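Local coordinates for protein possible thiamine biosynthesis enzyme (Candida albicans, PDB 2X7Q) that is of unknown function but has the periplasmic binding protein fold and may bind a small solute, possibly one linked to thiamine biosynthesis, at residues His89-Ser97 with Val262-Leu273; Asp111-Gly122 with Glu169-Glu177. The protein carries 1 engineered substitution. All coordinates share one frame; numbering follows the deposited sequence.

Both contacts are largely buried, and each belongs to a different five-stranded sheet of the bilobal fold; their centres lie 33 Å apart on opposite sides of the chain's centre, with nearest atoms about 9 Å apart. Contact 1 fastens the loop between helices 252-259 and 275-289 to the outermost strand 88-95 of its sheet, through backbone amides, an asparagine, an aspartate, bridging waters and an aromatic pair. Contact 2 joins interior strands 120-123 and 173-177 of the other sheet, where the parallel ladder is short and a buried aspartate gathers arginine and backbone N-H groups. In sequence, contact 2 is nested within the loop that contact 1 closes.

Contact 1. Residues His89-Ser97 with Val262-Leu273; sequences HVLDTYVKS and VEFNSRIGKTPL
The F264 ring turns an edge toward one face of Y94, offset, with centroids 5.4 Å apart and planes at 68°; F264 CD2 lies above the rim of the tyrosine ring. Y94 CE2 sits near the plane of F264, V262 CG2 lies over one F264 face toward its rim, and V95 CG2 meets F264 CD2 obliquely at 3.6 Å. Y233 adds a further edge-to-face partner for F264, and the Y94 hydroxyl is hydrogen-bonded to F26 O. The N265 carboxamide reaches T93 O through ND2 (3.0 Å), the acceptor lying almost in the amide plane, because CG stands anti to the backbone N (chi1 -175°). Its OD1 accepts from R267 N, an Asx turn that fixes the other end of the amide.

The loop runs along 88-95, the outermost strand of the sheet in one lobe of the binding-protein fold, with a single backbone bridge at V95 and F264. On one side of it N265 N donates to Y94 O in a nearly straight bond; on the other, K96 N donates to E263 O. S97 OG accepts from E263 N at 2.9 Å. Farther along, G269 N lies nearly in line with the C-O bond of D92 OD1, 2.8 Å away, though its N-H is bent; OD2 accepts from T93 N and from a water shared with N265 ND2 and T271 O.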
loop_
_atom_site.group_PDB
_atom_site.type_symbol
_atom_site.label_atom_id
_atom_site.label_comp_id
_atom_site.label_asym_id
_atom_site.label_seq_id
_atom_site.Cartn_x
_atom_site.Cartn_y
_atom_site.Cartn_z
ATOM N N HIS A 89 14.784 -1.671 0.375
ATOM C CA HIS A 89 14.909 -1.206 1.751
ATOM C C HIS A 89 13.667 -0.456 2.225
ATOM O O HIS A 89 13.222 0.497 1.584
ATOM C CB HIS A 89 16.143 -0.312 1.903
ATOM C CG HIS A 89 17.439 -1.055 1.853
ATOM N ND1 HIS A 89 18.044 -1.422 0.668
ATOM C CD2 HIS A 89 18.254 -1.496 2.840
ATOM C CE1 HIS A 89 19.171 -2.057 0.929
ATOM N NE2 HIS A 89 19.323 -2.117 2.241
ATOM N N VAL A 90 13.114 -0.896 3.351
ATOM C CA VAL A 90 12.002 -0.197 3.981
ATOM C C VAL A 90 12.542 0.840 4.960
ATOM O O VAL A 90 13.085 0.492 6.009
ATOM C CB VAL A 90 11.069 -1.167 4.730
ATOM C CG1 VAL A 90 9.959 -0.400 5.433
ATOM C CG2 VAL A 90 10.488 -2.195 3.769
ATOM N N LEU A 91 12.384 2.112 4.611
ATOM C CA LEU A 91 12.976 3.201 5.382
ATOM C C LEU A 91 12.138 3.610 6.589
ATOM O O LEU A 91 12.655 3.725 7.702
ATOM C CB LEU A 91 13.220 4.414 4.482
ATOM C CG LEU A 91 14.164 4.188 3.302
ATOM C CD1 LEU A 91 14.250 5.434 2.438
ATOM C CD2 LEU A 91 15.541 3.776 3.794
ATOM N N ASP A 92 10.847 3.838 6.368
ATOM C CA ASP A 92 9.971 4.312 7.433
ATOM C C ASP A 92 8.506 4.019 7.123
ATOM O O ASP A 92 8.174 3.541 6.039
ATOM C CB ASP A 92 10.176 5.814 7.653
ATOM C CG ASP A 92 9.929 6.235 9.088
ATOM O OD1 ASP A 92 10.455 7.292 9.497
ATOM O OD2 ASP A 92 9.218 5.508 9.812
ATOM N N THR A 93 7.633 4.308 8.084
ATOM C CA THR A 93 6.201 4.095 7.917
ATOM C C THR A 93 5.510 5.365 7.430
ATOM O O THR A 93 5.719 6.444 7.982
ATOM C CB THR A 93 5.545 3.651 9.237
ATOM O OG1 THR A 93 6.181 2.458 9.710
ATOM C CG2 THR A 93 4.061 3.386 9.034
ATOM N N TYR A 94 4.687 5.228 6.395
ATOM C CA TYR A 94 3.955 6.357 5.834
ATOM C C TYR A 94 2.559 6.459 6.443
ATOM O O TYR A 94 2.099 7.546 6.796
ATOM C CB TYR A 94 3.861 6.221 4.313
ATOM C CG TYR A 94 3.084 7.328 3.639
ATOM C CD1 TYR A 94 3.572 8.627 3.609
ATOM C CD2 TYR A 94 1.866 7.072 3.022
ATOM C CE1 TYR A 94 2.868 9.642 2.991
ATOM C CE2 TYR A 94 1.154 8.080 2.401
ATOM C CZ TYR A 94 1.661 9.362 2.389
ATOM O OH TYR A 94 0.958 10.368 1.772
ATOM N N VAL A 95 1.890 5.317 6.562
ATOM C CA VAL A 95 0.578 5.260 7.193
ATOM C C VAL A 95 0.586 4.288 8.365
ATOM O O VAL A 95 0.938 3.118 8.214
ATOM C CB VAL A 95 -0.515 4.845 6.197
ATOM C CG1 VAL A 95 -1.834 4.645 6.920
ATOM C CG2 VAL A 95 -0.652 5.891 5.102
ATOM N N LYS A 96 0.195 4.783 9.533
ATOM C CA LYS A 96 0.226 3.990 10.755
ATOM C C LYS A 96 -1.003 3.093 10.892
ATOM O O LYS A 96 -0.900 1.942 11.321
ATOM C CB LYS A 96 0.346 4.908 11.972
ATOM C CG LYS A 96 0.494 4.176 13.293
ATOM C CD LYS A 96 0.759 5.153 14.421
ATOM C CE LYS A 96 2.005 5.980 14.145
ATOM N NZ LYS A 96 2.269 6.960 15.234
ATOM N N SER A 97 -2.165 3.629 10.530
ATOM C CA SER A 97 -3.418 2.887 10.638
ATOM C C SER A 97 -3.467 1.723 9.647
ATOM O O SER A 97 -2.845 1.774 8.588
ATOM C CB SER A 97 -4.610 3.823 10.426
ATOM O OG SER A 97 -4.463 4.573 9.233
ATOM N N VAL A 262 -8.071 7.136 8.930
ATOM C CA VAL A 262 -6.652 7.140 8.583
ATOM C C VAL A 262 -5.797 7.930 9.565
ATOM O O VAL A 262 -6.212 8.975 10.062
ATOM C CB VAL A 262 -6.421 7.691 7.160
ATOM C CG1 VAL A 262 -6.939 9.111 7.042
ATOM C CG2 VAL A 262 -4.949 7.617 6.786
ATOM N N GLU A 263 -4.606 7.411 9.849
ATOM C CA GLU A 263 -3.624 8.127 10.654
ATOM C C GLU A 263 -2.244 8.037 10.014
ATOM O O GLU A 263 -1.556 7.027 10.149
ATOM C CB GLU A 263 -3.566 7.579 12.081
ATOM C CG GLU A 263 -2.553 8.302 12.963
ATOM C CD GLU A 263 -2.328 7.618 14.295
ATOM O OE1 GLU A 263 -2.581 6.400 14.391
ATOM O OE2 GLU A 263 -1.885 8.295 15.245
ATOM N N PHE A 264 -1.846 9.094 9.317
ATOM C CA PHE A 264 -0.513 9.153 8.734
ATOM C C PHE A 264 0.533 9.258 9.839
ATOM O O PHE A 264 0.248 9.758 10.928
ATOM C CB PHE A 264 -0.402 10.338 7.774
ATOM C CG PHE A 264 -1.285 10.220 6.563
ATOM C CD1 PHE A 264 -2.524 10.845 6.525
ATOM C CD2 PHE A 264 -0.878 9.482 5.463
ATOM C CE1 PHE A 264 -3.338 10.735 5.410
ATOM C CE2 PHE A 264 -1.688 9.369 4.345
ATOM C CZ PHE A 264 -2.919 9.997 4.320
ATOM N N ASN A 265 1.739 8.777 9.560
ATOM C CA ASN A 265 2.818 8.818 10.540
ATOM C C ASN A 265 3.376 10.227 10.706
ATOM O O ASN A 265 4.283 10.630 9.984
ATOM C CB ASN A 265 3.937 7.849 10.149
ATOM C CG ASN A 265 5.032 7.766 11.195
ATOM O OD1 ASN A 265 4.875 8.248 12.317
ATOM N ND2 ASN A 265 6.152 7.153 10.831
ATOM N N SER A 266 2.831 10.970 11.665
ATOM C CA SER A 266 3.274 12.336 11.917
ATOM C C SER A 266 4.689 12.355 12.481
ATOM O O SER A 266 5.334 13.402 12.528
ATOM C CB SER A 266 2.322 13.038 12.883
ATOM O OG SER A 266 2.345 12.430 14.159
ATOM N N ARG A 267 5.170 11.190 12.899
ATOM C CA ARG A 267 6.497 11.078 13.490
ATOM C C ARG A 267 7.512 10.559 12.477
ATOM O O ARG A 267 8.663 10.288 12.821
ATOM C CB ARG A 267 6.458 10.157 14.711
ATOM C CG ARG A 267 5.370 10.491 15.711
ATOM C CD ARG A 267 5.478 11.927 16.197
ATOM N NE ARG A 267 6.784 12.206 16.784
ATOM C CZ ARG A 267 7.496 13.300 16.539
ATOM N NH1 ARG A 267 7.029 14.229 15.714
ATOM N NH2 ARG A 267 8.676 13.470 17.117
ATOM N N ILE A 268 7.083 10.428 11.224
ATOM C CA ILE A 268 7.947 9.898 10.172
ATOM C C ILE A 268 9.249 10.695 10.060
ATOM O O ILE A 268 9.234 11.912 9.859
ATOM C CB ILE A 268 7.225 9.842 8.804
ATOM C CG1 ILE A 268 8.094 9.133 7.762
ATOM C CG2 ILE A 268 6.830 11.238 8.337
ATOM C CD1 ILE A 268 7.435 9.006 6.399
ATOM N N GLY A 269 10.373 10.001 10.217
ATOM C CA GLY A 269 11.679 10.630 10.144
ATOM C C GLY A 269 12.191 11.090 11.496
ATOM O O GLY A 269 13.388 11.322 11.668
ATOM N N LYS A 270 11.283 11.225 12.458
ATOM C CA LYS A 270 11.648 11.668 13.799
ATOM C C LYS A 270 11.964 10.480 14.704
ATOM O O LYS A 270 12.766 10.591 15.633
ATOM C CB LYS A 270 10.529 12.514 14.414
ATOM C CG LYS A 270 10.133 13.727 13.585
ATOM C CD LYS A 270 11.347 14.564 13.209
ATOM C CE LYS A 270 10.947 15.821 12.446
ATOM N NZ LYS A 270 12.100 16.411 11.710
ATOM N N THR A 271 11.330 9.347 14.423
ATOM C CA THR A 271 11.537 8.133 15.204
ATOM C C THR A 271 11.509 6.904 14.299
ATOM O O THR A 271 10.773 6.875 13.315
ATOM C CB THR A 271 10.472 7.990 16.307
ATOM O OG1 THR A 271 10.803 6.891 17.164
ATOM C CG2 THR A 271 9.097 7.761 15.697
ATOM N N PRO A 272 12.326 5.889 14.621
ATOM C CA PRO A 272 12.378 4.654 13.833
ATOM C C PRO A 272 11.000 4.011 13.714
ATOM O O PRO A 272 10.163 4.188 14.600
ATOM C CB PRO A 272 13.303 3.753 14.656
ATOM C CG PRO A 272 14.159 4.695 15.421
ATOM C CD PRO A 272 13.296 5.880 15.730
ATOM N N LEU A 273 10.772 3.277 12.628
ATOM C CA LEU A 273 9.501 2.592 12.422
ATOM C C LEU A 273 9.247 1.565 13.517
ATOM O O LEU A 273 10.185 1.060 14.134
ATOM C CB LEU A 273 9.464 1.926 11.045
ATOM C CG LEU A 273 10.536 0.888 10.710
ATOM C CD1 LEU A 273 10.200 -0.465 11.312
ATOM C CD2 LEU A 273 10.688 0.765 9.203
HETATM O O HOH W 1 12.798 3.735 10.549
HETATM O O HOH W 2 8.408 6.470 12.252
HETATM O O HOH W 3 1.197 9.918 14.216
#

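Contact 2. Residues Asp111-Gly122 with Glu169-Glu177; sequences DVTDAKQLKRIG and EGSDAFMWE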
loop_
_atom_site.group_PDB
_atom_site.type_symbol
_atom_site.label_atom_id
_atom_site.label_comp_id
_atom_site.label_asym_id
_atom_site.label_seq_id
_atom_site.Cartn_x
_atom_site.Cartn_y
_atom_site.Cartn_z
ATOM N N ASP A 111 -25.157 -17.752 -5.767
ATOM C CA ASP A 111 -24.174 -18.757 -5.379
ATOM C C ASP A 111 -23.124 -18.218 -4.410
ATOM O O ASP A 111 -22.383 -18.987 -3.797
ATOM C CB ASP A 111 -23.495 -19.345 -6.619
ATOM C CG ASP A 111 -22.796 -18.293 -7.461
ATOM O OD1 ASP A 111 -23.218 -17.116 -7.427
ATOM O OD2 ASP A 111 -21.829 -18.649 -8.167
ATOM N N VAL A 112 -23.066 -16.897 -4.266
ATOM C CA VAL A 112 -22.086 -16.274 -3.383
ATOM C C VAL A 112 -22.734 -15.260 -2.446
ATOM O O VAL A 112 -23.096 -14.159 -2.863
ATOM C CB VAL A 112 -20.966 -15.581 -4.183
ATOM C CG1 VAL A 112 -19.960 -14.938 -3.239
ATOM C CG2 VAL A 112 -20.280 -16.577 -5.105
ATOM N N THR A 113 -22.873 -15.639 -1.179
ATOM C CA THR A 113 -23.443 -14.757 -0.165
ATOM C C THR A 113 -22.518 -14.640 1.045
ATOM O O THR A 113 -22.476 -13.605 1.712
ATOM C CB THR A 113 -24.826 -15.253 0.304
ATOM O OG1 THR A 113 -24.680 -16.496 1.001
ATOM C CG2 THR A 113 -25.752 -15.448 -0.885
ATOM N N ASP A 114 -21.779 -15.711 1.322
ATOM C CA ASP A 114 -20.844 -15.739 2.443
ATOM C C ASP A 114 -19.409 -15.939 1.959
ATOM O O ASP A 114 -19.176 -16.550 0.915
ATOM C CB ASP A 114 -21.228 -16.844 3.431
ATOM C CG ASP A 114 -20.283 -16.920 4.617
ATOM O OD1 ASP A 114 -20.322 -16.014 5.473
ATOM O OD2 ASP A 114 -19.504 -17.891 4.696
ATOM N N ALA A 115 -18.454 -15.423 2.726
ATOM C CA ALA A 115 -17.043 -15.479 2.358
ATOM C C ALA A 115 -16.519 -16.909 2.262
ATOM O O ALA A 115 -15.593 -17.187 1.503
ATOM C CB ALA A 115 -16.209 -14.672 3.347
ATOM N N LYS A 116 -17.109 -17.813 3.038
ATOM C CA LYS A 116 -16.663 -19.202 3.055
ATOM C C LYS A 116 -17.055 -19.958 1.786
ATOM O O LYS A 116 -16.567 -21.059 1.539
ATOM C CB LYS A 116 -17.179 -19.930 4.303
ATOM C CG LYS A 116 -16.528 -19.455 5.602
ATOM C CD LYS A 116 -16.643 -20.491 6.724
ATOM C CE LYS A 116 -17.949 -20.376 7.492
ATOM N NZ LYS A 116 -17.972 -21.278 8.674
ATOM N N GLN A 117 -17.922 -19.354 0.976
ATOM C CA GLN A 117 -18.374 -19.981 -0.263
ATOM C C GLN A 117 -17.439 -19.687 -1.432
ATOM O O GLN A 117 -17.656 -20.163 -2.546
ATOM C CB GLN A 117 -19.787 -19.514 -0.614
ATOM C CG GLN A 117 -20.860 -19.978 0.351
ATOM C CD GLN A 117 -22.247 -19.521 -0.060
ATOM O OE1 GLN A 117 -23.040 -20.299 -0.590
ATOM N NE2 GLN A 117 -22.544 -18.249 0.181
ATOM N N LEU A 118 -16.392 -18.912 -1.171
ATOM C CA LEU A 118 -15.486 -18.476 -2.230
ATOM C C LEU A 118 -14.565 -19.589 -2.725
ATOM O O LEU A 118 -13.998 -20.339 -1.929
ATOM C CB LEU A 118 -14.657 -17.274 -1.770
ATOM C CG LEU A 118 -15.452 -16.049 -1.316
ATOM C CD1 LEU A 118 -14.514 -14.890 -1.014
ATOM C CD2 LEU A 118 -16.475 -15.656 -2.365
ATOM N N LYS A 119 -14.428 -19.690 -4.043
ATOM C CA LYS A 119 -13.512 -20.644 -4.655
ATOM C C LYS A 119 -12.633 -19.945 -5.687
ATOM O O LYS A 119 -11.408 -20.028 -5.631
ATOM C CB LYS A 119 -14.286 -21.794 -5.306
ATOM C CG LYS A 119 -15.080 -22.652 -4.328
ATOM C CD LYS A 119 -14.197 -23.176 -3.200
ATOM C CE LYS A 119 -13.003 -23.949 -3.731
ATOM N NZ LYS A 119 -13.400 -25.114 -4.556
ATOM N N ARG A 120 -13.269 -19.261 -6.633
ATOM C CA ARG A 120 -12.549 -18.499 -7.646
ATOM C C ARG A 120 -12.293 -17.077 -7.156
ATOM O O ARG A 120 -13.229 -16.303 -6.948
ATOM C CB ARG A 120 -13.342 -18.464 -8.953
ATOM C CG ARG A 120 -13.505 -19.819 -9.622
ATOM C CD ARG A 120 -14.446 -19.735 -10.804
ATOM N NE ARG A 120 -15.805 -19.396 -10.391
ATOM C CZ ARG A 120 -16.794 -19.115 -11.233
ATOM N NH1 ARG A 120 -16.589 -19.125 -12.540
ATOM N NH2 ARG A 120 -17.998 -18.816 -10.772
ATOM N N ILE A 121 -11.020 -16.741 -6.978
ATOM C CA ILE A 121 -10.641 -15.427 -6.471
ATOM C C ILE A 121 -10.014 -14.554 -7.552
ATOM O O ILE A 121 -8.971 -14.895 -8.109
ATOM C CB ILE A 121 -9.656 -15.544 -5.291
ATOM C CG1 ILE A 121 -10.278 -16.366 -4.160
ATOM C CG2 ILE A 121 -9.255 -14.165 -4.794
ATOM C CD1 ILE A 121 -11.574 -15.795 -3.629
ATOM N N GLY A 122 -10.653 -13.425 -7.840
ATOM C CA GLY A 122 -10.135 -12.487 -8.818
ATOM C C GLY A 122 -9.126 -11.540 -8.200
ATOM O O GLY A 122 -9.382 -10.941 -7.153
ATOM N N GLU A 169 -12.788 -13.591 -17.672
ATOM C CA GLU A 169 -13.032 -14.810 -16.908
ATOM C C GLU A 169 -13.857 -14.497 -15.659
ATOM O O GLU A 169 -13.721 -13.424 -15.066
ATOM C CB GLU A 169 -11.710 -15.478 -16.519
ATOM C CG GLU A 169 -10.962 -16.113 -17.688
ATOM C CD GLU A 169 -9.640 -16.728 -17.277
ATOM O OE1 GLU A 169 -8.884 -16.077 -16.532
ATOM O OE2 GLU A 169 -9.346 -17.858 -17.714
ATOM N N GLY A 170 -14.710 -15.436 -15.262
ATOM C CA GLY A 170 -15.574 -15.244 -14.112
ATOM C C GLY A 170 -14.873 -15.475 -12.788
ATOM O O GLY A 170 -13.895 -16.220 -12.713
ATOM N N SER A 171 -15.378 -14.831 -11.740
ATOM C CA SER A 171 -14.831 -14.994 -10.397
ATOM C C SER A 171 -15.954 -14.977 -9.365
ATOM O O SER A 171 -17.047 -14.477 -9.634
ATOM C CB SER A 171 -13.818 -13.889 -10.088
ATOM O OG SER A 171 -12.712 -13.945 -10.972
ATOM N N ASP A 172 -15.684 -15.531 -8.188
ATOM C CA ASP A 172 -16.665 -15.532 -7.113
ATOM C C ASP A 172 -16.571 -14.255 -6.286
ATOM O O ASP A 172 -17.582 -13.734 -5.810
ATOM C CB ASP A 172 -16.487 -16.760 -6.215
ATOM C CG ASP A 172 -16.896 -18.049 -6.899
ATOM O OD1 ASP A 172 -17.635 -17.983 -7.901
ATOM O OD2 ASP A 172 -16.479 -19.128 -6.430
ATOM N N ALA A 173 -15.352 -13.749 -6.127
ATOM C CA ALA A 173 -15.126 -12.538 -5.347
ATOM C C ALA A 173 -13.713 -11.992 -5.527
ATOM O O ALA A 173 -12.812 -12.701 -5.976
ATOM C CB ALA A 173 -15.404 -12.795 -3.875
ATOM N N PHE A 174 -13.535 -10.722 -5.176
ATOM C CA PHE A 174 -12.224 -10.084 -5.194
ATOM C C PHE A 174 -12.111 -9.152 -3.992
ATOM O O PHE A 174 -13.115 -8.810 -3.370
ATOM C CB PHE A 174 -12.017 -9.309 -6.498
ATOM C CG PHE A 174 -12.885 -8.087 -6.626
ATOM C CD1 PHE A 174 -14.163 -8.180 -7.153
ATOM C CD2 PHE A 174 -12.419 -6.844 -6.229
ATOM C CE1 PHE A 174 -14.962 -7.057 -7.276
ATOM C CE2 PHE A 174 -13.211 -5.720 -6.349
ATOM C CZ PHE A 174 -14.484 -5.826 -6.872
HETATM N N MSE A 175 -10.892 -8.743 -3.665
HETATM C CA MSE A 175 -10.675 -7.869 -2.518
HETATM C C MSE A 175 -10.054 -6.541 -2.947
HETATM O O MSE A 175 -9.095 -6.509 -3.723
HETATM C CB MSE A 175 -9.797 -8.563 -1.476
HETATM C CG MSE A 175 -10.356 -9.879 -0.981
HETATM SE SE MSE A 175 -9.218 -10.753 0.325
HETATM C CE MSE A 175 -9.135 -9.335 1.645
ATOM N N TRP A 176 -10.607 -5.445 -2.439
ATOM C CA TRP A 176 -10.139 -4.115 -2.804
ATOM C C TRP A 176 -10.377 -3.148 -1.651
ATOM O O TRP A 176 -11.244 -3.380 -0.809
ATOM C CB TRP A 176 -10.863 -3.634 -4.063
ATOM C CG TRP A 176 -10.035 -2.746 -4.938
ATOM C CD1 TRP A 176 -10.156 -1.396 -5.087
ATOM C CD2 TRP A 176 -8.952 -3.149 -5.790
ATOM N NE1 TRP A 176 -9.218 -0.933 -5.980
ATOM C CE2 TRP A 176 -8.470 -1.986 -6.422
ATOM C CE3 TRP A 176 -8.350 -4.377 -6.074
ATOM C CZ2 TRP A 176 -7.407 -2.021 -7.326
ATOM C CZ3 TRP A 176 -7.297 -4.406 -6.972
ATOM C CH2 TRP A 176 -6.836 -3.236 -7.587
ATOM N N GLU A 177 -9.603 -2.069 -1.611
ATOM C CA GLU A 177 -9.737 -1.082 -0.547
ATOM C C GLU A 177 -11.190 -0.629 -0.427
ATOM O O GLU A 177 -11.844 -0.342 -1.429
ATOM C CB GLU A 177 -8.808 0.109 -0.797
ATOM C CG GLU A 177 -8.649 1.038 0.398
ATOM C CD GLU A 177 -9.831 1.972 0.570
ATOM O OE1 GLU A 177 -10.174 2.683 -0.400
ATOM O OE2 GLU A 177 -10.417 1.994 1.672
HETATM O O HOH W 4 -19.575 -19.836 -7.004
HETATM O O HOH W 5 -18.613 -21.320 -4.775
HETATM O O HOH W 6 -16.913 -21.116 -8.267
HETATM O O HOH W 7 -8.842 -10.559 -4.443
#
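Neighbouring parallel strands of one of the two five-stranded sheets, in the Ca3427-like binding-protein region, meet here, 120-123 running beside 173-177, with the loop that leads into the first strand folded over D172. The I121-A173 pairing is framed by G122 N to A173 O (2.9 Å) and a weak bond from A173 N to R120 O. Just before it, D172 N also donates to R120 O, at 2.9 Å.

The D172 carboxylate then turns back on the other segment. OD2 accepts K119 N by its anti lone pair and R120 N from above the carboxylate plane (172° at the hydrogen), both at 3.2 Å. In a salt bridge, OD1 takes R120 NH2 on the syn side, tilted from the carboxylate plane, at 3.0 Å, the guanidinium and carboxylate planes standing 76° apart; R120 bends at chi3 (-65°) to reach it, with G170 C over one guanidinium face. L118 CD2 presses on A173 CB at a tight 3.4 Å, and V112 CG2 lies against D172 CB.

A second arginine, R109, forms salt bridges with both D111 and D172. With two arginines, which probably offset the nearby D111 carboxylate, and two backbone N-H groups around it, buried D172 is probably held in its ionised form.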